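Local coordinates for protein probable hydrogenase maturation factor HypB (Methanocaldococcus jannaschii, PDB 2HF9) that probably uses GTP binding and slow GTP hydrolysis to help insert nickel into the metal centre of [NiFe] hydrogenases during their maturation, at residues N172-A177 / V200-L205; A69-D74 / L122-V127; D154-H159 / N189-I194; R24-N29 / D135-T140. One frame throughout, in Å; residues are numbered along the deposited sequence.

Contact 1 (N172-A177 / V200-L205); sequences NKIDLA and VVLLSL. With GSP (5'-guanosine-diphosphate-monothiophosphate), chain E.
Asp175, which takes a hydrogen bond from Ser204, is also the flat group that meets the edge of the guanine. Its carboxylate lies close to the plane of the base: guanine N1 donates to Asp175 OD1 at 2.7 Å and guanine N2 to Asp175 OD2 at 2.8 Å. Ser204 OG comes instead from above the carboxylate, 55° out of its plane, and reaches Asp175 OD1 at 2.7 Å. The crowded position of Asp175 CG, between backbone N and carbonyl carbon (chi1 60°), turns the group to both partners. One face of the base is covered by the extended chain of Lys173, with CG 3.5 Å from guanine C5; its NZ goes on to Thr150 of the second subunit. Leu205 N bonds guanine O6 at 2.7 Å, displaced toward the other face. Away from the ligand, Ile174 N donates to Leu203 O at 3.1 Å, nearly straight (166°), which ties the two loops together. An alanine at Asp175 would probably leave guanine N1 and N2 without their acceptors and cost Ser204 OG the carboxylate it donates to. The sequence Asn-Lys-Ile-Asp is the guanine-reading NKxD motif of GTPases, and Ser204-Leu205-Lys206 is consistent with the G5 loop (SAK in Ras).

Contact 2 (A69-D74 / L122-V127); sequences ACIAGD and LFIENV. With MG (magnesium ion), chain C; GSP (5'-guanosine-diphosphate-monothiophosphate), chain E.
Ile71 and Ile124 run alongside each other, in the same direction, in the tight part of this parallel strand pair, whose axes run 9° apart and approach to 4.6 Å. Backbone bonds alternate from Phe123 N to Ala69 O, through Ile71 N to Phe123 O and Glu125 N to Ile71 O, to Gly73 N with Glu125 O. On one face Ile71 CB meets Ile124 CG2 at 4.0 Å, while Ile71 CD1 touches Leu122 CD1 at 4.1 Å, the two side chains set at a slant; helix 104-111 packs against this layer. An alanine at Ile124 would probably open a gap beside Ile71 and toward Val107 of that helix. The other face carries Cys70 SG, 4.1 Å from Phe123 CB, under helices 51-62 and 78-85.

Beyond the bond from Gly73 N to Glu125 O the strands part, though still buried. The CA atoms of Gly73 and Asn126 stand 5.6 Å apart, and a water lies between the strands, 2.7 Å from Gly73 O and 2.8 Å from Asn126 O.

At this diverging end Glu125, with CG anti to the backbone N (chi1 -174°) and an extended chain, sets OE2 2.1 Å from the magnesium ion. Thr52, Asp80, a water and the nucleotide's O3G and O2B complete the site. An acidic residue ending the strand beside the P-loop strand is consistent with the Walker B position of P-loop NTPases.

Contact 3 (D154-H159 / N189-I194); sequences DTIEKH and NDAKRI. With GSP (5'-guanosine-diphosphate-monothiophosphate), chain H.
Ile156 points toward helix 184-194 and rests its CG2 branch on both Asp190 CB and Ala191 N, 3.8 Å from each, while the other branch ends with CD1 4.1 Å from Ala191 CB. Ile194, one turn further along the helix, also points toward the loop, and its CD1 ends 3.7 Å from Glu157 CA. The loop follows strand 142-148 of the P-loop NTPase fold and makes a type I beta turn from Ile156 to His159, which turns Lys158 away from the helix. Lys158 NZ forms a salt bridge with Asp74 of the second subunit and a weak bond to O2G of the nucleotide that subunit holds, so the turn belongs to the dimer interface. Above the apolar layer the side chains of Glu157 and Asp190 pass each other at a slant, their carboxylate planes 38° apart, with Glu157 OE2 4.1 Å from Asp190 OD1. Lys186 forms salt bridges with both, as it does with Asp154, and would probably offset this repulsion. A water accepts from Glu157 N at 3.1 Å and donates to Asp190 OD1 at 2.7 Å. Arg193 NH2 donates to Asp190 OD2 at 2.7 Å, from above the carboxylate plane (38° out of it).

Contact 4 (R24-N29 / D135-T140); sequences RLADKN and DFDLGT
Asn29 and Ala26, one turn apart on helix 18-35, meet the loop before strand 142-148 at an Asx turn, in which Asp137 OD1 accepts from Gly139 N at 2.8 Å. The turn, with Leu138 at its middle, is the part of the loop laid against the helix.

The hydrogen bond across the contact runs from Asn29 ND2 to Leu138 O at 2.9 Å and is nearly straight (166°). The acceptor lies almost in the amide plane of Asn29, although the donor stands 33° out of the carbonyl plane of Leu138. Asn29 ND2 also bonds Ala104 O, so the amide links the loop to helix 104-111 as well and is held against rotation.

Van der Waals contact is made by Ala26, whose CB touches the flat carboxylate of Asp137 at 3.6 Å from CG. Beside it, Gly139 CA comes to 3.1 Å from Ala26 O, a close approach for two backbones. Gly139, with a positive phi of 93°, also packs its CA against Asn29 CB at 3.9 Å, with no side chain in the way.

Charge enters through Asp137 OD2, which forms a salt bridge with Arg30, a residue that also pairs with Asp27. That second role for the arginine would probably ease the repulsion between Asp27 OD1 and Asp137 OD2, which stand 4.9 Å apart.

From the N terminus, helix 18-35 enters contact 4, and its loop closes at 135-140 after 105 intervening residues. Contact 2 falls within that span, joining 69-74 and 122-127 across 47 residues, and the two touch where Ile124 CD1 meets Thr140 CG2 at 3.7 Å. Contacts 3 and 1 come after both in series but cross each other: 154-159 opens, 172-177 opens, 189-194 closes the first, 200-205 the second. They meet where Val200 CG2 packs on Ala191 CB. Contacts 1 and 2, about 10 Å apart at their nearest atoms, grip the base and magnesium ends of one nucleotide; contact 3 reaches the nucleotide bound by the second subunit, and contact 4 fastens the N-terminal helix.

Contact 1 (N172-A177 / V200-L205)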
# COMPACT_ATOMS: atom_id res chain seq x y z
N ASN A 172 7.65 11.92 -0.85
CA ASN A 172 7.93 12.01 -2.28
C ASN A 172 6.74 12.60 -3.04
O ASN A 172 5.65 12.77 -2.48
CB ASN A 172 8.31 10.61 -2.82
CG ASN A 172 8.87 10.65 -4.24
OD1 ASN A 172 8.58 9.76 -5.05
ND2 ASN A 172 9.65 11.68 -4.55
N LYS A 173 6.96 12.90 -4.32
CA LYS A 173 5.95 13.46 -5.23
C LYS A 173 5.43 14.82 -4.76
O LYS A 173 4.25 15.12 -4.91
CB LYS A 173 4.78 12.49 -5.46
CG LYS A 173 5.18 11.12 -6.01
CD LYS A 173 3.96 10.25 -6.29
CE LYS A 173 4.36 8.79 -6.43
NZ LYS A 173 3.20 7.89 -6.11
N ILE A 174 6.32 15.65 -4.22
CA ILE A 174 5.90 16.98 -3.74
C ILE A 174 5.39 17.86 -4.89
O ILE A 174 4.64 18.81 -4.66
CB ILE A 174 6.99 17.71 -2.90
CG1 ILE A 174 8.26 17.99 -3.73
CG2 ILE A 174 7.27 16.94 -1.60
CD1 ILE A 174 9.27 18.92 -3.04
N ASP A 175 5.78 17.52 -6.11
CA ASP A 175 5.30 18.21 -7.31
C ASP A 175 3.80 17.99 -7.57
O ASP A 175 3.20 18.73 -8.35
CB ASP A 175 6.15 17.83 -8.53
CG ASP A 175 6.12 16.33 -8.83
OD1 ASP A 175 6.73 15.55 -8.07
OD2 ASP A 175 5.51 15.95 -9.85
N LEU A 176 3.21 17.00 -6.90
CA LEU A 176 1.80 16.66 -7.12
C LEU A 176 0.88 17.01 -5.94
O LEU A 176 -0.31 16.70 -5.97
CB LEU A 176 1.66 15.16 -7.44
CG LEU A 176 2.52 14.60 -8.57
CD1 LEU A 176 2.38 13.09 -8.66
CD2 LEU A 176 2.17 15.25 -9.90
N ALA A 177 1.44 17.68 -4.93
CA ALA A 177 0.72 17.91 -3.67
C ALA A 177 -0.54 18.76 -3.83
O ALA A 177 -1.59 18.45 -3.26
CB ALA A 177 1.66 18.54 -2.64
N VAL A 200 13.89 13.76 7.91
CA VAL A 200 12.68 13.92 7.10
C VAL A 200 13.00 14.77 5.88
O VAL A 200 13.45 15.91 6.00
CB VAL A 200 11.50 14.52 7.92
CG1 VAL A 200 10.26 14.65 7.05
CG2 VAL A 200 11.20 13.67 9.15
N VAL A 201 12.77 14.21 4.69
CA VAL A 201 13.11 14.88 3.44
C VAL A 201 11.88 15.03 2.54
O VAL A 201 11.15 14.07 2.31
CB VAL A 201 14.25 14.12 2.69
CG1 VAL A 201 14.51 14.71 1.30
CG2 VAL A 201 15.54 14.12 3.51
N LEU A 202 11.65 16.26 2.08
CA LEU A 202 10.63 16.52 1.07
C LEU A 202 11.27 16.35 -0.31
O LEU A 202 12.30 16.97 -0.61
CB LEU A 202 10.04 17.93 1.24
CG LEU A 202 9.23 18.16 2.52
CD1 LEU A 202 8.96 19.65 2.73
CD2 LEU A 202 7.92 17.38 2.51
N LEU A 203 10.67 15.50 -1.12
CA LEU A 203 11.30 15.08 -2.37
C LEU A 203 10.36 15.10 -3.56
O LEU A 203 9.18 14.78 -3.45
CB LEU A 203 11.89 13.66 -2.21
CG LEU A 203 12.62 13.02 -3.41
CD1 LEU A 203 13.90 13.77 -3.75
CD2 LEU A 203 12.91 11.55 -3.16
N SER A 204 10.91 15.49 -4.71
CA SER A 204 10.29 15.18 -5.99
C SER A 204 11.33 14.51 -6.86
O SER A 204 12.37 15.10 -7.16
CB SER A 204 9.77 16.43 -6.69
OG SER A 204 9.34 16.11 -8.00
N LEU A 205 11.06 13.27 -7.27
CA LEU A 205 11.94 12.56 -8.20
C LEU A 205 11.71 12.99 -9.65
O LEU A 205 12.40 12.52 -10.55
CB LEU A 205 11.79 11.04 -8.03
CG LEU A 205 12.41 10.51 -6.73
CD1 LEU A 205 11.91 9.10 -6.43
CD2 LEU A 205 13.95 10.56 -6.77
PG GSP E . 6.13 -0.53 -6.23
O3B GSP E . 6.22 1.05 -6.53
S1G GSP E . 5.35 -0.78 -4.71
O2G GSP E . 5.29 -1.13 -7.37
O3G GSP E . 7.54 -1.13 -6.24
PB GSP E . 7.49 1.98 -6.18
O1B GSP E . 7.33 2.50 -4.81
O2B GSP E . 8.79 1.31 -6.39
PA GSP E . 7.87 3.57 -8.59
O1A GSP E . 9.31 3.93 -8.50
O2A GSP E . 7.64 2.45 -9.54
O3A GSP E . 7.24 3.25 -7.14
O5' GSP E . 7.04 4.88 -8.97
C5' GSP E . 5.63 4.85 -9.08
C4' GSP E . 5.17 5.92 -10.07
O4' GSP E . 5.34 7.21 -9.52
C3' GSP E . 5.94 5.91 -11.37
O3' GSP E . 5.00 6.17 -12.39
C2' GSP E . 6.91 7.06 -11.25
O2' GSP E . 7.20 7.65 -12.49
C1' GSP E . 6.13 8.02 -10.37
N9 GSP E . 6.92 8.90 -9.49
C8 GSP E . 7.83 8.55 -8.53
N7 GSP E . 8.26 9.68 -7.93
C5 GSP E . 7.62 10.74 -8.48
C6 GSP E . 7.68 12.11 -8.24
O6 GSP E . 8.43 12.56 -7.37
N1 GSP E . 6.88 12.97 -8.98
C2 GSP E . 6.04 12.46 -9.96
N2 GSP E . 5.28 13.28 -10.67
N3 GSP E . 5.98 11.10 -10.19
C4 GSP E . 6.76 10.26 -9.45

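Contact 2 (A69-D74 / L122-V127)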
# COMPACT_ATOMS: atom_id res chain seq x y z
N ALA A 69 24.86 -3.01 -5.12
CA ALA A 69 24.01 -4.17 -5.37
C ALA A 69 22.61 -3.86 -4.87
O ALA A 69 22.42 -3.03 -3.99
CB ALA A 69 24.55 -5.40 -4.66
N CYS A 70 21.62 -4.54 -5.45
CA CYS A 70 20.24 -4.45 -5.01
C CYS A 70 19.59 -5.80 -4.76
O CYS A 70 19.95 -6.81 -5.38
CB CYS A 70 19.39 -3.69 -6.03
SG CYS A 70 19.95 -2.02 -6.36
N ILE A 71 18.64 -5.81 -3.83
CA ILE A 71 17.71 -6.91 -3.65
C ILE A 71 16.32 -6.31 -3.89
O ILE A 71 15.92 -5.37 -3.21
CB ILE A 71 17.81 -7.53 -2.23
CG1 ILE A 71 19.14 -8.27 -2.07
CG2 ILE A 71 16.63 -8.48 -1.97
CD1 ILE A 71 19.54 -8.56 -0.61
N ALA A 72 15.61 -6.86 -4.87
CA ALA A 72 14.28 -6.37 -5.22
C ALA A 72 13.25 -7.44 -4.91
O ALA A 72 13.18 -8.47 -5.59
CB ALA A 72 14.22 -5.98 -6.69
N GLY A 73 12.46 -7.20 -3.87
CA GLY A 73 11.40 -8.12 -3.48
C GLY A 73 10.02 -7.60 -3.83
O GLY A 73 9.66 -6.47 -3.49
N ASP A 74 9.24 -8.43 -4.52
CA ASP A 74 7.83 -8.16 -4.78
C ASP A 74 7.17 -9.45 -5.27
O ASP A 74 7.87 -10.43 -5.52
CB ASP A 74 7.66 -7.04 -5.81
CG ASP A 74 6.28 -6.40 -5.77
OD1 ASP A 74 5.50 -6.65 -4.83
OD2 ASP A 74 5.97 -5.63 -6.70
N LEU A 122 24.35 -1.73 -0.44
CA LEU A 122 23.24 -2.63 -0.75
C LEU A 122 21.91 -1.91 -0.56
O LEU A 122 21.60 -1.45 0.54
CB LEU A 122 23.30 -3.89 0.11
CG LEU A 122 22.16 -4.91 -0.02
CD1 LEU A 122 22.06 -5.48 -1.44
CD2 LEU A 122 22.31 -6.03 1.00
N PHE A 123 21.13 -1.83 -1.63
CA PHE A 123 19.79 -1.26 -1.57
C PHE A 123 18.77 -2.39 -1.67
O PHE A 123 18.73 -3.11 -2.67
CB PHE A 123 19.54 -0.25 -2.71
CG PHE A 123 20.48 0.94 -2.71
CD1 PHE A 123 20.86 1.52 -3.92
CD2 PHE A 123 20.98 1.47 -1.53
CE1 PHE A 123 21.71 2.62 -3.96
CE2 PHE A 123 21.85 2.57 -1.54
CZ PHE A 123 22.21 3.15 -2.77
N ILE A 124 17.96 -2.54 -0.63
CA ILE A 124 16.91 -3.55 -0.63
C ILE A 124 15.54 -2.89 -0.79
O ILE A 124 15.14 -2.08 0.06
CB ILE A 124 16.91 -4.39 0.67
CG1 ILE A 124 18.31 -4.93 0.97
CG2 ILE A 124 15.87 -5.51 0.59
CD1 ILE A 124 18.38 -5.76 2.26
N GLU A 125 14.83 -3.21 -1.87
CA GLU A 125 13.46 -2.74 -2.01
C GLU A 125 12.50 -3.75 -1.40
O GLU A 125 12.30 -4.84 -1.95
CB GLU A 125 13.08 -2.43 -3.45
CG GLU A 125 11.69 -1.81 -3.55
CD GLU A 125 11.38 -1.24 -4.91
OE1 GLU A 125 12.32 -0.95 -5.67
OE2 GLU A 125 10.18 -1.09 -5.24
N ASN A 126 11.93 -3.37 -0.27
CA ASN A 126 10.96 -4.19 0.44
C ASN A 126 9.64 -4.22 -0.33
O ASN A 126 9.46 -3.47 -1.29
CB ASN A 126 10.75 -3.63 1.84
CG ASN A 126 10.53 -4.70 2.88
OD1 ASN A 126 9.79 -5.67 2.67
ND2 ASN A 126 11.17 -4.53 4.03
N VAL A 127 8.72 -5.08 0.09
CA VAL A 127 7.40 -5.10 -0.55
C VAL A 127 6.63 -3.83 -0.16
O VAL A 127 6.82 -3.30 0.93
CB VAL A 127 6.61 -6.39 -0.22
CG1 VAL A 127 7.52 -7.63 -0.22
CG2 VAL A 127 5.92 -6.27 1.11
MG MG C . 9.21 -0.57 -7.08
PG GSP E . 6.13 -0.53 -6.23
O3B GSP E . 6.22 1.05 -6.53
S1G GSP E . 5.35 -0.78 -4.71
O2G GSP E . 5.29 -1.13 -7.37
O3G GSP E . 7.54 -1.13 -6.24
PB GSP E . 7.49 1.98 -6.18
O1B GSP E . 7.33 2.50 -4.81
O2B GSP E . 8.79 1.31 -6.39
PA GSP E . 7.87 3.57 -8.59
O1A GSP E . 9.31 3.93 -8.50
O2A GSP E . 7.64 2.45 -9.54
O3A GSP E . 7.24 3.25 -7.14
O5' GSP E . 7.04 4.88 -8.97
C5' GSP E . 5.63 4.85 -9.08
C4' GSP E . 5.17 5.92 -10.07
O4' GSP E . 5.34 7.21 -9.52
C3' GSP E . 5.94 5.91 -11.37
O3' GSP E . 5.00 6.17 -12.39
C2' GSP E . 6.91 7.06 -11.25
O2' GSP E . 7.20 7.65 -12.49
C1' GSP E . 6.13 8.02 -10.37
N9 GSP E . 6.92 8.90 -9.49
C8 GSP E . 7.83 8.55 -8.53
N7 GSP E . 8.26 9.68 -7.93
C5 GSP E . 7.62 10.74 -8.48
C6 GSP E . 7.68 12.11 -8.24
O6 GSP E . 8.43 12.56 -7.37
N1 GSP E . 6.88 12.97 -8.98
C2 GSP E . 6.04 12.46 -9.96
N2 GSP E . 5.28 13.28 -10.67
N3 GSP E . 5.98 11.10 -10.19
C4 GSP E . 6.76 10.26 -9.45
O HOH W 1 8.50 -4.06 -3.83
O HOH W 2 8.33 -0.10 -8.86

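Contact 3 (D154-H159 / N189-I194)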
# COMPACT_ATOMS: atom_id res chain seq x y z
N ASP A 154 -2.73 12.42 5.34
CA ASP A 154 -2.96 11.75 6.63
C ASP A 154 -2.16 10.45 6.75
O ASP A 154 -2.17 9.81 7.80
CB ASP A 154 -4.45 11.46 6.84
CG ASP A 154 -5.23 12.67 7.32
OD1 ASP A 154 -4.67 13.49 8.07
OD2 ASP A 154 -6.41 12.80 6.94
N THR A 155 -1.47 10.09 5.67
CA THR A 155 -0.75 8.82 5.55
C THR A 155 0.28 8.57 6.65
O THR A 155 0.42 7.44 7.14
CB THR A 155 -0.12 8.71 4.14
OG1 THR A 155 -1.16 8.76 3.16
CG2 THR A 155 0.65 7.41 3.98
N ILE A 156 1.00 9.62 7.05
CA ILE A 156 2.00 9.47 8.11
C ILE A 156 1.33 9.26 9.48
O ILE A 156 1.70 8.34 10.21
CB ILE A 156 3.01 10.65 8.13
CG1 ILE A 156 3.81 10.66 6.81
CG2 ILE A 156 3.96 10.54 9.33
CD1 ILE A 156 4.49 11.96 6.49
N GLU A 157 0.33 10.07 9.81
CA GLU A 157 -0.32 9.92 11.12
C GLU A 157 -1.23 8.68 11.21
O GLU A 157 -1.52 8.22 12.32
CB GLU A 157 -0.99 11.21 11.61
CG GLU A 157 -2.04 11.84 10.72
CD GLU A 157 -2.67 13.07 11.37
OE1 GLU A 157 -2.58 13.22 12.60
OE2 GLU A 157 -3.26 13.89 10.64
N LYS A 158 -1.63 8.14 10.06
CA LYS A 158 -2.41 6.91 9.99
C LYS A 158 -1.58 5.64 10.16
O LYS A 158 -2.13 4.56 10.37
CB LYS A 158 -3.16 6.82 8.65
CG LYS A 158 -4.55 7.43 8.65
CD LYS A 158 -5.09 7.47 7.23
CE LYS A 158 -6.60 7.44 7.18
NZ LYS A 158 -7.14 6.09 6.86
N HIS A 159 -0.25 5.76 10.05
CA HIS A 159 0.63 4.60 10.17
C HIS A 159 1.87 4.90 11.03
O HIS A 159 3.00 4.77 10.55
CB HIS A 159 1.05 4.08 8.79
CG HIS A 159 -0.10 3.86 7.85
ND1 HIS A 159 -0.73 2.65 7.72
CD2 HIS A 159 -0.72 4.71 6.99
CE1 HIS A 159 -1.70 2.75 6.82
NE2 HIS A 159 -1.72 3.99 6.37
N ASN A 189 5.71 17.87 9.38
CA ASN A 189 5.53 17.98 10.83
C ASN A 189 5.04 16.69 11.47
O ASN A 189 5.50 16.32 12.56
CB ASN A 189 4.60 19.15 11.18
CG ASN A 189 5.33 20.47 11.16
OD1 ASN A 189 6.43 20.59 11.69
ND2 ASN A 189 4.72 21.47 10.54
N ASP A 190 4.12 16.00 10.80
CA ASP A 190 3.66 14.68 11.23
C ASP A 190 4.84 13.73 11.43
O ASP A 190 4.94 13.07 12.47
CB ASP A 190 2.68 14.06 10.22
CG ASP A 190 1.31 14.74 10.21
OD1 ASP A 190 0.56 14.50 9.24
OD2 ASP A 190 0.98 15.50 11.15
N ALA A 191 5.71 13.67 10.43
CA ALA A 191 6.87 12.77 10.44
C ALA A 191 7.85 13.11 11.56
O ALA A 191 8.30 12.22 12.28
CB ALA A 191 7.57 12.80 9.08
N LYS A 192 8.17 14.39 11.69
CA LYS A 192 9.08 14.87 12.73
C LYS A 192 8.56 14.59 14.15
O LYS A 192 9.32 14.22 15.04
CB LYS A 192 9.33 16.36 12.58
CG LYS A 192 10.25 16.76 11.43
CD LYS A 192 10.33 18.28 11.37
CE LYS A 192 11.31 18.75 10.32
NZ LYS A 192 11.38 20.24 10.31
N ARG A 193 7.25 14.77 14.33
CA ARG A 193 6.60 14.61 15.64
C ARG A 193 6.50 13.14 16.03
O ARG A 193 6.75 12.78 17.18
CB ARG A 193 5.22 15.26 15.64
CG ARG A 193 4.41 15.07 16.93
CD ARG A 193 3.02 15.70 16.85
NE ARG A 193 2.17 15.08 15.83
CZ ARG A 193 1.87 15.63 14.66
NH1 ARG A 193 2.35 16.82 14.32
NH2 ARG A 193 1.08 14.98 13.81
N ILE A 194 6.15 12.29 15.07
CA ILE A 194 5.98 10.86 15.32
C ILE A 194 7.33 10.16 15.51
O ILE A 194 7.46 9.26 16.34
CB ILE A 194 5.10 10.20 14.23
CG1 ILE A 194 3.66 10.72 14.35
CG2 ILE A 194 5.12 8.67 14.34
CD1 ILE A 194 2.79 10.49 13.12
PG GSP H . -6.52 5.06 3.02
O3B GSP H . -6.76 5.98 1.73
S1G GSP H . -5.76 3.57 2.60
O2G GSP H . -5.63 5.89 3.96
O3G GSP H . -7.87 4.78 3.69
PB GSP H . -8.04 5.93 0.76
O1B GSP H . -7.84 4.85 -0.22
O2B GSP H . -9.32 5.85 1.48
PA GSP H . -8.58 8.73 0.25
O1A GSP H . -10.01 8.72 -0.10
O2A GSP H . -8.33 9.18 1.64
O3A GSP H . -7.90 7.31 -0.08
O5' GSP H . -7.80 9.66 -0.82
C5' GSP H . -6.41 9.90 -0.69
C4' GSP H . -6.09 11.23 -1.36
O4' GSP H . -6.27 11.12 -2.76
C3' GSP H . -7.00 12.35 -0.89
O3' GSP H . -6.21 13.50 -0.72
C2' GSP H . -7.99 12.54 -2.03
O2' GSP H . -8.41 13.88 -2.12
C1' GSP H . -7.15 12.13 -3.23
N9 GSP H . -7.91 11.61 -4.38
C8 GSP H . -8.77 10.53 -4.42
N7 GSP H . -9.21 10.40 -5.69
C5 GSP H . -8.65 11.37 -6.46
C6 GSP H . -8.75 11.70 -7.81
O6 GSP H . -9.47 11.05 -8.57
N1 GSP H . -8.03 12.77 -8.30
C2 GSP H . -7.22 13.51 -7.46
N2 GSP H . -6.52 14.54 -7.93
N3 GSP H . -7.12 13.18 -6.13
C4 GSP H . -7.83 12.13 -5.64
O HOH W 3 0.24 12.36 7.69

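Contact 4 (R24-N29 / D135-T140)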
# COMPACT_ATOMS: atom_id res chain seq x y z
N ARG A 24 17.72 -12.59 15.36
CA ARG A 24 18.97 -13.36 15.33
C ARG A 24 19.58 -13.35 13.92
O ARG A 24 20.78 -13.14 13.76
CB ARG A 24 18.75 -14.80 15.78
CG ARG A 24 18.36 -14.98 17.25
CD ARG A 24 18.57 -16.43 17.73
NE ARG A 24 18.01 -17.43 16.81
CZ ARG A 24 16.83 -18.03 16.97
NH1 ARG A 24 16.06 -17.74 18.02
NH2 ARG A 24 16.42 -18.92 16.08
N LEU A 25 18.74 -13.59 12.92
CA LEU A 25 19.19 -13.66 11.53
C LEU A 25 19.58 -12.28 11.00
O LEU A 25 20.51 -12.16 10.21
CB LEU A 25 18.13 -14.32 10.65
CG LEU A 25 17.82 -15.79 10.93
CD1 LEU A 25 16.87 -16.34 9.89
CD2 LEU A 25 19.10 -16.63 10.98
N ALA A 26 18.85 -11.26 11.44
CA ALA A 26 19.15 -9.87 11.10
C ALA A 26 20.53 -9.45 11.61
O ALA A 26 21.29 -8.81 10.89
CB ALA A 26 18.08 -8.94 11.64
N ASP A 27 20.84 -9.81 12.85
CA ASP A 27 22.14 -9.49 13.44
C ASP A 27 23.27 -10.21 12.72
O ASP A 27 24.34 -9.65 12.53
CB ASP A 27 22.15 -9.82 14.94
CG ASP A 27 21.37 -8.81 15.77
OD1 ASP A 27 21.14 -7.67 15.28
OD2 ASP A 27 20.99 -9.14 16.91
N LYS A 28 23.01 -11.45 12.31
CA LYS A 28 23.95 -12.24 11.52
C LYS A 28 24.19 -11.63 10.13
O LYS A 28 25.33 -11.60 9.65
CB LYS A 28 23.48 -13.69 11.41
CG LYS A 28 23.51 -14.42 12.75
CD LYS A 28 22.90 -15.80 12.68
CE LYS A 28 22.88 -16.45 14.06
NZ LYS A 28 24.26 -16.71 14.59
N ASN A 29 23.11 -11.15 9.51
CA ASN A 29 23.19 -10.42 8.24
C ASN A 29 24.06 -9.17 8.37
O ASN A 29 24.93 -8.93 7.53
CB ASN A 29 21.80 -10.03 7.73
CG ASN A 29 20.95 -11.22 7.32
OD1 ASN A 29 21.43 -12.36 7.23
ND2 ASN A 29 19.67 -10.96 7.05
N ASP A 135 7.77 -4.64 11.67
CA ASP A 135 8.26 -5.59 12.67
C ASP A 135 9.41 -6.48 12.21
O ASP A 135 9.97 -7.23 13.01
CB ASP A 135 7.11 -6.47 13.18
CG ASP A 135 6.05 -5.69 13.94
OD1 ASP A 135 6.39 -4.65 14.55
OD2 ASP A 135 4.89 -6.13 13.93
N PHE A 136 9.78 -6.39 10.93
CA PHE A 136 10.79 -7.30 10.38
C PHE A 136 12.09 -6.62 9.94
O PHE A 136 12.22 -6.16 8.80
CB PHE A 136 10.19 -8.16 9.26
CG PHE A 136 9.27 -9.24 9.76
CD1 PHE A 136 7.91 -8.99 9.92
CD2 PHE A 136 9.77 -10.49 10.09
CE1 PHE A 136 7.05 -9.99 10.40
CE2 PHE A 136 8.93 -11.50 10.57
CZ PHE A 136 7.57 -11.24 10.72
N ASP A 137 13.04 -6.58 10.87
CA ASP A 137 14.41 -6.15 10.63
C ASP A 137 15.05 -7.10 9.62
O ASP A 137 15.02 -8.32 9.80
CB ASP A 137 15.17 -6.16 11.96
CG ASP A 137 16.62 -5.71 11.85
OD1 ASP A 137 17.10 -5.40 10.74
OD2 ASP A 137 17.30 -5.68 12.91
N LEU A 138 15.61 -6.54 8.55
CA LEU A 138 16.22 -7.35 7.48
C LEU A 138 17.71 -7.60 7.71
O LEU A 138 18.32 -8.42 7.01
CB LEU A 138 16.01 -6.68 6.12
CG LEU A 138 14.58 -6.38 5.63
CD1 LEU A 138 14.59 -5.93 4.18
CD2 LEU A 138 13.67 -7.58 5.80
N GLY A 139 18.28 -6.92 8.69
CA GLY A 139 19.72 -6.95 8.92
C GLY A 139 20.43 -5.82 8.20
O GLY A 139 21.60 -5.94 7.84
N THR A 140 19.70 -4.72 7.99
CA THR A 140 20.24 -3.54 7.32
C THR A 140 20.78 -2.55 8.35
O THR A 140 20.48 -2.66 9.55
CB THR A 140 19.16 -2.84 6.45
OG1 THR A 140 18.02 -2.51 7.25
CG2 THR A 140 18.72 -3.76 5.32